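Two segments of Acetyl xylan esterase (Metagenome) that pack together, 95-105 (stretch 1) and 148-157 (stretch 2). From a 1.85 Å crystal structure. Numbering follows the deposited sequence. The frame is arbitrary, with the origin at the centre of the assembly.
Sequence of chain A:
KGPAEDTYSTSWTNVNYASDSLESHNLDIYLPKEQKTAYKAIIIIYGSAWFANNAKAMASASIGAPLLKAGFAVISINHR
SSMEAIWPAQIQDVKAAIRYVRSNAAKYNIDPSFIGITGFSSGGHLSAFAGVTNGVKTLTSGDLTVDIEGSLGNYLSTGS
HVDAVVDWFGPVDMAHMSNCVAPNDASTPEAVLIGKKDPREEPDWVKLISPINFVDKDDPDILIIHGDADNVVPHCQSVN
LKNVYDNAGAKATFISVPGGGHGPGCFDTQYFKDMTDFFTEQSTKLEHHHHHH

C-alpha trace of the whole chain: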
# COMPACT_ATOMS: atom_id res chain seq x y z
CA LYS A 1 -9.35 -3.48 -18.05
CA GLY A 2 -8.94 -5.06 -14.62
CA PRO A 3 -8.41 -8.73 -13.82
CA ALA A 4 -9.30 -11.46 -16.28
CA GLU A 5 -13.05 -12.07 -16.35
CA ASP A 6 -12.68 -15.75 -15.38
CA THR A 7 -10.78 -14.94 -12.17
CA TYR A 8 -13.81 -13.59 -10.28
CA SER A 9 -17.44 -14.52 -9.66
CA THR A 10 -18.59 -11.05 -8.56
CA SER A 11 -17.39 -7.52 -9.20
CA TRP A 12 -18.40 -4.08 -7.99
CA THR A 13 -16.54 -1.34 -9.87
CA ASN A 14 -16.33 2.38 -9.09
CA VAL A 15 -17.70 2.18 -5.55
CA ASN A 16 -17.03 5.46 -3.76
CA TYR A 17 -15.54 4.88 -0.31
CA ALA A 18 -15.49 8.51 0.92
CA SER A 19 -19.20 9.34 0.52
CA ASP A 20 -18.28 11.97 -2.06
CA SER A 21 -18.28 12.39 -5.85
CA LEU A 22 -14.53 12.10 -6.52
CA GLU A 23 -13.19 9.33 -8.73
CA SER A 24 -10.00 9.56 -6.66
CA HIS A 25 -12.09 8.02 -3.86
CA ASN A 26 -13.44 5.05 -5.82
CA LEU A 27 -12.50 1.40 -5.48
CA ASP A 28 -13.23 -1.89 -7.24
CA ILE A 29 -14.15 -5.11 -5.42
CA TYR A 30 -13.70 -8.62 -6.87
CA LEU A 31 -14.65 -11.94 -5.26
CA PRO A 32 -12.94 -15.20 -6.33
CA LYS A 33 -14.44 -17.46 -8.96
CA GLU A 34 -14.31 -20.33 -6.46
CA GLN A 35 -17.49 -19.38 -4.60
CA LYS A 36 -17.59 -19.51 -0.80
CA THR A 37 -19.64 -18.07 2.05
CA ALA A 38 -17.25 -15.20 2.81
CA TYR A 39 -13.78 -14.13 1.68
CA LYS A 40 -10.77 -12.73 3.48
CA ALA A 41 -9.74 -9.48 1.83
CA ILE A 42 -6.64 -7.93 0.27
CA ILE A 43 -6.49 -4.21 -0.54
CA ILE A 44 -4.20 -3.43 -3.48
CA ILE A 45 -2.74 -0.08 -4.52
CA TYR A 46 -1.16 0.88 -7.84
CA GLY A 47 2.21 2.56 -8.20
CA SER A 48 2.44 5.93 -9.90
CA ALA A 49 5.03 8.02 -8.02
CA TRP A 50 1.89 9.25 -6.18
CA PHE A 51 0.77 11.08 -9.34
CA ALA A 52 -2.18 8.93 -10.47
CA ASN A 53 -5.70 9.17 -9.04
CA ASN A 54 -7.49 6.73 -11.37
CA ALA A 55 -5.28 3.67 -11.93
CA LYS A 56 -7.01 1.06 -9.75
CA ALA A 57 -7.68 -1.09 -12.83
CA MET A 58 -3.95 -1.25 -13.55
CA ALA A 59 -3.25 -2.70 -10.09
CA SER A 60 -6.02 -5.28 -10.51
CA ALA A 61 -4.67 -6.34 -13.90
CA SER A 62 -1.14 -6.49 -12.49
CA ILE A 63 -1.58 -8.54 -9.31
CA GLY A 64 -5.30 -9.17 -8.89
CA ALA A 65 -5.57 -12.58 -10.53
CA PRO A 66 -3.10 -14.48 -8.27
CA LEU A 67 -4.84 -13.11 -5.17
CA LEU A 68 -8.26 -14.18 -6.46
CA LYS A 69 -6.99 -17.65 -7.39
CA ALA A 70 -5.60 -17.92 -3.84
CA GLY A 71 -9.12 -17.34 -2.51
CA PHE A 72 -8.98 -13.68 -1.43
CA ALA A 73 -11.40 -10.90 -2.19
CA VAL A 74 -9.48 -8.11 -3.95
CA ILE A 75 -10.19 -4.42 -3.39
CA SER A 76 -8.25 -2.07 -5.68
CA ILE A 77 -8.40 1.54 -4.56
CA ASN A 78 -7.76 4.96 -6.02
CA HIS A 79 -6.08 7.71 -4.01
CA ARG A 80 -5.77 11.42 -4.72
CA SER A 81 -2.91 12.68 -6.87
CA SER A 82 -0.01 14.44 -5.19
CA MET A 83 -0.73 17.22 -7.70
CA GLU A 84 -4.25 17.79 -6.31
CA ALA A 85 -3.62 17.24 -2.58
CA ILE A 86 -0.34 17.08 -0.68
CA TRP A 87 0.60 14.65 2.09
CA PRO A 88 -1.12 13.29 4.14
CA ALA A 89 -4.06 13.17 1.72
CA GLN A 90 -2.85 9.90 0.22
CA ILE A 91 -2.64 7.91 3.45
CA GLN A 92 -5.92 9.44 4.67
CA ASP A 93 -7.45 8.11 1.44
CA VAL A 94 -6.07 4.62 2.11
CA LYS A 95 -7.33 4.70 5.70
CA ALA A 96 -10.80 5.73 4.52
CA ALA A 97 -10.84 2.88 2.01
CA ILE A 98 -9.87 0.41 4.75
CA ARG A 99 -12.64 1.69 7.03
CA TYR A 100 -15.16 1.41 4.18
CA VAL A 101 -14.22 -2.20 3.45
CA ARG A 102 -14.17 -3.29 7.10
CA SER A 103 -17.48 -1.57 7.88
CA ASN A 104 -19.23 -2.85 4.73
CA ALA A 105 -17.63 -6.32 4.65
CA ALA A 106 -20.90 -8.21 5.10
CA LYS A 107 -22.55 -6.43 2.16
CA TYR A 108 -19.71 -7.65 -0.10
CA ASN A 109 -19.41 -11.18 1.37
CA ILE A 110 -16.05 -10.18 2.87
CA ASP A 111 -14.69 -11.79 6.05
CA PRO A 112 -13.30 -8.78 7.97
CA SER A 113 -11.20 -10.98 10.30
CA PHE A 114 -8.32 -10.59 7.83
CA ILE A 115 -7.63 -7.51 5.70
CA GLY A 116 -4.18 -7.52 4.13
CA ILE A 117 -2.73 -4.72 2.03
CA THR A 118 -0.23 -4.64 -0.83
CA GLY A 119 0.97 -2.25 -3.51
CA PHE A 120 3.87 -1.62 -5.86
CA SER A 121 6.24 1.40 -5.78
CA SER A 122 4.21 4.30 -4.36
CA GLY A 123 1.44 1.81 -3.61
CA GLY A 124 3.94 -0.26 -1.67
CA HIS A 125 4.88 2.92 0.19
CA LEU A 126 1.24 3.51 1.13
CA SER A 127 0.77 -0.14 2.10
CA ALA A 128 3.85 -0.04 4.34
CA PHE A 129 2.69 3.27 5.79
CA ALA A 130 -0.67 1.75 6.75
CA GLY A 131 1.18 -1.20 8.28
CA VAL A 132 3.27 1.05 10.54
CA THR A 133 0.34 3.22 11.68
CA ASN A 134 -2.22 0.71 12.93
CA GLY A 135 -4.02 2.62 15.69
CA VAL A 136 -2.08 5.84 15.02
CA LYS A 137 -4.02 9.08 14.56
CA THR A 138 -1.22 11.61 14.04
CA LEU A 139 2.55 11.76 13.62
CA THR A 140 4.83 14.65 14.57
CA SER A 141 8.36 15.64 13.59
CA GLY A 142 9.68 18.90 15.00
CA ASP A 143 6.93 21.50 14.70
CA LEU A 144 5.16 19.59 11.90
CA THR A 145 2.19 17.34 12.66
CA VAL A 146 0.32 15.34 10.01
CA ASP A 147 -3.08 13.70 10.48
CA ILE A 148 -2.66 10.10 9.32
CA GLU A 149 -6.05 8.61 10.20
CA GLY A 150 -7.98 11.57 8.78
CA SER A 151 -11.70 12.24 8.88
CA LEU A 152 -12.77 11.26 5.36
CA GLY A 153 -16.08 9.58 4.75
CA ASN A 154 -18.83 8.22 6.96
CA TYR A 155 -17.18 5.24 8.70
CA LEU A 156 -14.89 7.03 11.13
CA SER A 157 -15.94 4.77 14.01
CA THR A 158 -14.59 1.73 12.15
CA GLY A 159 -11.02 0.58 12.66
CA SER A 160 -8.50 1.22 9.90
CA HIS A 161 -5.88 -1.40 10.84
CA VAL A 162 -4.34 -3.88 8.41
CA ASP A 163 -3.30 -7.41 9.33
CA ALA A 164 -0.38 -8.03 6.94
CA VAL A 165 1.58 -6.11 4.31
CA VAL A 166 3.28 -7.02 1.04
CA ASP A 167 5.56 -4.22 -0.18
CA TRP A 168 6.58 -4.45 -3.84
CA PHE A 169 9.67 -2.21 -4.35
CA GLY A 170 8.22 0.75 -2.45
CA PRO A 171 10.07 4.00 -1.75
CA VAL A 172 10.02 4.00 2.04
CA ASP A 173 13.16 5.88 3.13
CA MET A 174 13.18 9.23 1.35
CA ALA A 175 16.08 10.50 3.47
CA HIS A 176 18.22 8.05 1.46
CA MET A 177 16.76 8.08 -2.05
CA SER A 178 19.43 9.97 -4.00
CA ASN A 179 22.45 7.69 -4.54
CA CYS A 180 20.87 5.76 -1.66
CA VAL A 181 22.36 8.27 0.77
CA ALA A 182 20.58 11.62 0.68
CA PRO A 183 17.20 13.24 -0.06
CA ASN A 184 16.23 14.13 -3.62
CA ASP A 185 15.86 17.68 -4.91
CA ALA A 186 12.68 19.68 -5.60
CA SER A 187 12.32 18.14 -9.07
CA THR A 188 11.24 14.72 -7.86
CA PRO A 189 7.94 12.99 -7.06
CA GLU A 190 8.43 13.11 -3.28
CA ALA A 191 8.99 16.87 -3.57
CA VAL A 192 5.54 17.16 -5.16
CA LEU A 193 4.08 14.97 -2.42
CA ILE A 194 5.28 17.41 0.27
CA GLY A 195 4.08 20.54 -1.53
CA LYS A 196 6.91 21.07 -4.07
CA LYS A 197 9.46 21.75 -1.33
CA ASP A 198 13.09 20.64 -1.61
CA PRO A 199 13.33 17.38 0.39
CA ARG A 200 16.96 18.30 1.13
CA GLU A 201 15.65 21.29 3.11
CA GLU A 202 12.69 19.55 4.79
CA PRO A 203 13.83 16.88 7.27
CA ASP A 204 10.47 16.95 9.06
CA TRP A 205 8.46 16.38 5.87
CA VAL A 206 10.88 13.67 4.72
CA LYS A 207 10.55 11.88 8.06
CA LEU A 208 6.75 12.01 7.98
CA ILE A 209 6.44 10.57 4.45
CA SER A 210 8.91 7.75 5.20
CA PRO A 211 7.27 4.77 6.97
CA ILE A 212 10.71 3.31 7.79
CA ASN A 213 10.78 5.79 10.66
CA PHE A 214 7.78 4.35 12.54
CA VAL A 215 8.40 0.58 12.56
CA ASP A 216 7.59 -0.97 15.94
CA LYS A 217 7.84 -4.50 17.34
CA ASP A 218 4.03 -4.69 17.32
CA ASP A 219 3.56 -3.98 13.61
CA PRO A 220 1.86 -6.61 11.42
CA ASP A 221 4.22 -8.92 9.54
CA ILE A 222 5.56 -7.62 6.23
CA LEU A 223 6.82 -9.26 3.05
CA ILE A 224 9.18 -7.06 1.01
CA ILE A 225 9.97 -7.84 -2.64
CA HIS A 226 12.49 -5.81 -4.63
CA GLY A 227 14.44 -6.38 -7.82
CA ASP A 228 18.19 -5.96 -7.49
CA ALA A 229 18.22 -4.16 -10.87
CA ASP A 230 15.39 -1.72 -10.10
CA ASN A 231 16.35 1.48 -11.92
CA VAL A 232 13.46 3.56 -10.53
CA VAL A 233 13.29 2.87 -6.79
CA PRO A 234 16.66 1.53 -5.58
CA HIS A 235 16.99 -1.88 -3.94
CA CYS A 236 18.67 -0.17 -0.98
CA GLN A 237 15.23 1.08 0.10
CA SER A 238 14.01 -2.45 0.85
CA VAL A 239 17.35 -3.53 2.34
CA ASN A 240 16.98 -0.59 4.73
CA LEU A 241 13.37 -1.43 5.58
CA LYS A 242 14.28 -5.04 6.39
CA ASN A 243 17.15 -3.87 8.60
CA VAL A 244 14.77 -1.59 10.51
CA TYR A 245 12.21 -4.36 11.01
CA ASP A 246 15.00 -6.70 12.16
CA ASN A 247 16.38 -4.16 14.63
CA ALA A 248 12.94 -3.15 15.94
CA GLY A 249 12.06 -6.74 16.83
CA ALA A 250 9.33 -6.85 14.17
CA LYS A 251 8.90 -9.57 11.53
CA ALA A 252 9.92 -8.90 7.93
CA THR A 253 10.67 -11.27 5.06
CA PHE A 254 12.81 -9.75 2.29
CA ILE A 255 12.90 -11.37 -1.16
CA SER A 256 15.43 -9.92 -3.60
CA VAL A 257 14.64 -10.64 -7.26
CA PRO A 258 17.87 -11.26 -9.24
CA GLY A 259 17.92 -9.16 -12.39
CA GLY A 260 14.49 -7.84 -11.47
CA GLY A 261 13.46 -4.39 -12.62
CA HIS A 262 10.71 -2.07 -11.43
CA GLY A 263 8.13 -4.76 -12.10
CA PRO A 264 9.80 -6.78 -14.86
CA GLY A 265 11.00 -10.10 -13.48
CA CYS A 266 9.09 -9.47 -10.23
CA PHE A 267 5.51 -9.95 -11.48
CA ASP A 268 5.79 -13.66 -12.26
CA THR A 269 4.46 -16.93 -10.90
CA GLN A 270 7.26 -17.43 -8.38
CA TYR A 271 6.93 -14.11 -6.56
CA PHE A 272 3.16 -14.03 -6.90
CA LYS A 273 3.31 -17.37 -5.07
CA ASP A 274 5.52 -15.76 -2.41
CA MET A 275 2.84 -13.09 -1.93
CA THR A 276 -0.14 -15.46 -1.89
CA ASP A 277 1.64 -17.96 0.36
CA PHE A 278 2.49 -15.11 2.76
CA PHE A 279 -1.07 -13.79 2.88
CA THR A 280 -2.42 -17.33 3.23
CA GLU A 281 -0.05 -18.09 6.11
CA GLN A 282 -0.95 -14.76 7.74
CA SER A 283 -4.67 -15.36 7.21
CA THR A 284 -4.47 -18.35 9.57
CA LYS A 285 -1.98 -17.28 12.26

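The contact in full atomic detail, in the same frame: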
# COMPACT_ATOMS: atom_id res chain seq x y z
N LYS A 95 -6.66 5.02 4.44
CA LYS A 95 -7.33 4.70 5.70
C LYS A 95 -8.84 4.70 5.52
O LYS A 95 -9.54 3.83 6.05
CB LYS A 95 -6.90 5.69 6.78
CG LYS A 95 -5.41 5.67 7.09
CD LYS A 95 -5.03 4.55 8.05
CE LYS A 95 -3.53 4.54 8.32
NZ LYS A 95 -3.16 3.77 9.54
N ALA A 96 -9.37 5.67 4.76
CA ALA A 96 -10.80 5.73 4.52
C ALA A 96 -11.27 4.52 3.74
O ALA A 96 -12.35 3.97 4.00
CB ALA A 96 -11.16 7.01 3.78
N ALA A 97 -10.48 4.08 2.76
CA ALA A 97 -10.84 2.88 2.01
C ALA A 97 -10.88 1.66 2.93
O ALA A 97 -11.79 0.83 2.82
CB ALA A 97 -9.85 2.65 0.87
N ILE A 98 -9.90 1.53 3.82
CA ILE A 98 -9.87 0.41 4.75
C ILE A 98 -11.12 0.42 5.63
O ILE A 98 -11.76 -0.61 5.84
CB ILE A 98 -8.59 0.46 5.61
CG1 ILE A 98 -7.35 0.19 4.76
CG2 ILE A 98 -8.69 -0.54 6.74
CD1 ILE A 98 -6.07 0.65 5.41
N ARG A 99 -11.46 1.59 6.18
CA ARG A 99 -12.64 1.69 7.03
C ARG A 99 -13.91 1.33 6.26
O ARG A 99 -14.81 0.68 6.80
CB ARG A 99 -12.76 3.11 7.58
CG ARG A 99 -11.65 3.51 8.55
CD ARG A 99 -12.03 4.77 9.33
NE ARG A 99 -12.23 5.93 8.47
CZ ARG A 99 -11.27 6.80 8.14
NH1 ARG A 99 -10.04 6.63 8.60
NH2 ARG A 99 -11.55 7.83 7.36
N TYR A 100 -13.99 1.73 4.99
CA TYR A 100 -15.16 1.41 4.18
C TYR A 100 -15.29 -0.10 3.99
O TYR A 100 -16.39 -0.65 4.11
CB TYR A 100 -15.07 2.10 2.82
CG TYR A 100 -16.23 1.76 1.93
CD1 TYR A 100 -16.20 0.64 1.11
CD2 TYR A 100 -17.37 2.55 1.93
CE1 TYR A 100 -17.27 0.32 0.30
CE2 TYR A 100 -18.44 2.24 1.12
CZ TYR A 100 -18.39 1.13 0.31
OH TYR A 100 -19.46 0.82 -0.50
N VAL A 101 -14.18 -0.77 3.69
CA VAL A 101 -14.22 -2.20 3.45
C VAL A 101 -14.56 -2.95 4.73
O VAL A 101 -15.43 -3.84 4.73
CB VAL A 101 -12.87 -2.68 2.86
CG1 VAL A 101 -12.83 -4.19 2.79
CG2 VAL A 101 -12.64 -2.06 1.49
N ARG A 102 -13.90 -2.61 5.83
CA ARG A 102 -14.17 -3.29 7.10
C ARG A 102 -15.62 -3.09 7.52
O ARG A 102 -16.31 -4.04 7.91
CB ARG A 102 -13.23 -2.78 8.19
CG ARG A 102 -13.49 -3.39 9.56
CD ARG A 102 -12.33 -3.17 10.52
NE ARG A 102 -11.24 -4.10 10.30
CZ ARG A 102 -10.02 -3.75 9.89
NH1 ARG A 102 -9.74 -2.48 9.66
NH2 ARG A 102 -9.09 -4.67 9.72
N SER A 103 -16.11 -1.85 7.44
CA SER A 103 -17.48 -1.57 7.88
C SER A 103 -18.50 -2.28 7.00
O SER A 103 -19.50 -2.80 7.50
CB SER A 103 -17.73 -0.06 7.88
OG SER A 103 -19.07 0.24 8.24
N ASN A 104 -18.26 -2.32 5.69
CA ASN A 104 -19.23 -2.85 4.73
C ASN A 104 -18.92 -4.28 4.31
O ASN A 104 -19.49 -4.76 3.32
CB ASN A 104 -19.27 -1.94 3.51
CG ASN A 104 -19.86 -0.57 3.82
OD1 ASN A 104 -21.07 -0.43 4.01
ND2 ASN A 104 -19.01 0.45 3.89
N ALA A 105 -18.08 -4.99 5.07
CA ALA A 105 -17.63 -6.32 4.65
C ALA A 105 -18.80 -7.25 4.37
O ALA A 105 -18.82 -7.94 3.34
CB ALA A 105 -16.72 -6.91 5.73
N ILE A 148 -2.75 11.32 10.11
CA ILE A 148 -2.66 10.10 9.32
C ILE A 148 -4.03 9.45 9.15
O ILE A 148 -4.44 9.13 8.04
CB ILE A 148 -1.65 9.13 9.97
CG1 ILE A 148 -0.24 9.72 9.94
CG2 ILE A 148 -1.69 7.77 9.29
CD1 ILE A 148 0.25 10.12 8.58
N GLU A 149 -4.74 9.25 10.26
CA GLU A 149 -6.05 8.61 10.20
C GLU A 149 -7.03 9.41 9.35
O GLU A 149 -7.75 8.85 8.52
CB GLU A 149 -6.60 8.43 11.62
CG GLU A 149 -8.03 7.91 11.68
CD GLU A 149 -8.13 6.44 11.32
OE1 GLU A 149 -7.07 5.80 11.14
OE2 GLU A 149 -9.27 5.93 11.24
N GLY A 150 -7.07 10.73 9.54
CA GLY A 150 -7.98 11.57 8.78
C GLY A 150 -9.42 11.41 9.23
O GLY A 150 -9.77 10.63 10.12
N SER A 151 -10.28 12.18 8.56
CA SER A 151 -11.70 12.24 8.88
C SER A 151 -12.57 12.05 7.64
O SER A 151 -13.73 12.48 7.62
CB SER A 151 -12.07 13.57 9.54
OG SER A 151 -11.62 13.65 10.88
N LEU A 152 -12.05 11.39 6.61
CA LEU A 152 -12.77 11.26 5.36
C LEU A 152 -13.87 10.22 5.45
O LEU A 152 -13.68 9.13 6.01
CB LEU A 152 -11.80 10.89 4.24
CG LEU A 152 -10.76 11.89 3.74
CD1 LEU A 152 -10.01 11.27 2.58
CD2 LEU A 152 -11.42 13.19 3.33
N GLY A 153 -15.03 10.55 4.88
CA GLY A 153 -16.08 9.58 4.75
C GLY A 153 -16.93 9.43 6.00
O GLY A 153 -16.84 10.20 6.96
N ASN A 154 -17.78 8.40 5.97
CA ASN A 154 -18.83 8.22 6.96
C ASN A 154 -18.67 6.94 7.78
O ASN A 154 -19.65 6.39 8.28
CB ASN A 154 -20.20 8.21 6.28
CG ASN A 154 -20.56 9.55 5.67
OD1 ASN A 154 -19.88 10.55 5.90
ND2 ASN A 154 -21.63 9.57 4.88
N TYR A 155 -17.44 6.46 7.94
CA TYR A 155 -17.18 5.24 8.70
C TYR A 155 -16.06 5.45 9.70
O TYR A 155 -15.28 4.55 10.00
CB TYR A 155 -16.88 4.09 7.74
CG TYR A 155 -17.98 3.91 6.72
CD1 TYR A 155 -19.11 3.16 7.01
CD2 TYR A 155 -17.89 4.51 5.47
CE1 TYR A 155 -20.12 3.00 6.09
CE2 TYR A 155 -18.90 4.35 4.54
CZ TYR A 155 -20.01 3.59 4.85
OH TYR A 155 -21.02 3.43 3.92
N LEU A 156 -16.01 6.65 10.27
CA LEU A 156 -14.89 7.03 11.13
C LEU A 156 -14.81 6.15 12.37
O LEU A 156 -13.73 5.98 12.94
CB LEU A 156 -15.01 8.50 11.52
CG LEU A 156 -15.08 9.49 10.36
CD1 LEU A 156 -15.10 10.93 10.87
CD2 LEU A 156 -13.90 9.28 9.41
N SER A 157 -15.95 5.61 12.82
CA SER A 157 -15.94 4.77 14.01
C SER A 157 -15.33 3.40 13.76
O SER A 157 -15.02 2.68 14.71
CB SER A 157 -17.37 4.60 14.54
OG SER A 157 -18.09 3.65 13.79
O HOH W 1 -4.54 5.01 11.66
O HOH W 2 -14.74 6.79 6.79
O HOH W 3 -9.27 9.41 6.36

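What anchors the irregular loop 148-157 to the helix? Arg99 does most of the polar work. Its NH1 forms a salt bridge with Glu149 OE2 at 2.8 Å, although the angle makes the hydrogen bond within it weak; the same NH1 gives a straighter bond to Glu149 O at 3.2 Å. Arg99 NH2 donates to Leu152 O at 2.8 Å. Without a helix or strand of its own, the loop has carbonyls free to receive these protons, and a guanidinium, with several N-H groups spread around one plane, can serve two of them together with a carboxylate.

How does water complete this network? Water 2 accepts from Arg99 NE (3.1 Å) and from Tyr155 N (3.0 Å) and donates to Leu152 O (2.7 Å). Water 3 accepts from Arg99 NH2 (2.9 Å) and donates to Glu149 O (2.7 Å). Farther along, water 1 links Lys95 NZ (2.8 Å) to Glu149 OE1 (2.7 Å), so the lysine reaches the carboxylate indirectly.

Where do the aromatic rings meet? The edge of Tyr100 points toward the face of Tyr155 in an offset pair, with planes at 89° and Tyr100 CD2 3.5 Å from Tyr155 CE2. Asn104 ND2 lies over one face of the Tyr155 ring, 3.4 Å from CZ, while donating to Tyr100 O at 2.9 Å. Ser103 OG approaches Tyr155 CD1 to 3.2 Å.

What fills the remaining space? The aliphatic part of Lys95 packs on the loop, its CE 3.8 Å from Ile148 CG2. Ala96 is small enough to let the backbones come close: its CB sits 4.0 Å from Leu152 CB, and the CA atoms of the two residues are 5.9 Å apart. Gly150 and Gly153 both have positive phi, which suits glycine. Altogether the contact buries 555 Å², with Arg99 and Tyr155 contributing most.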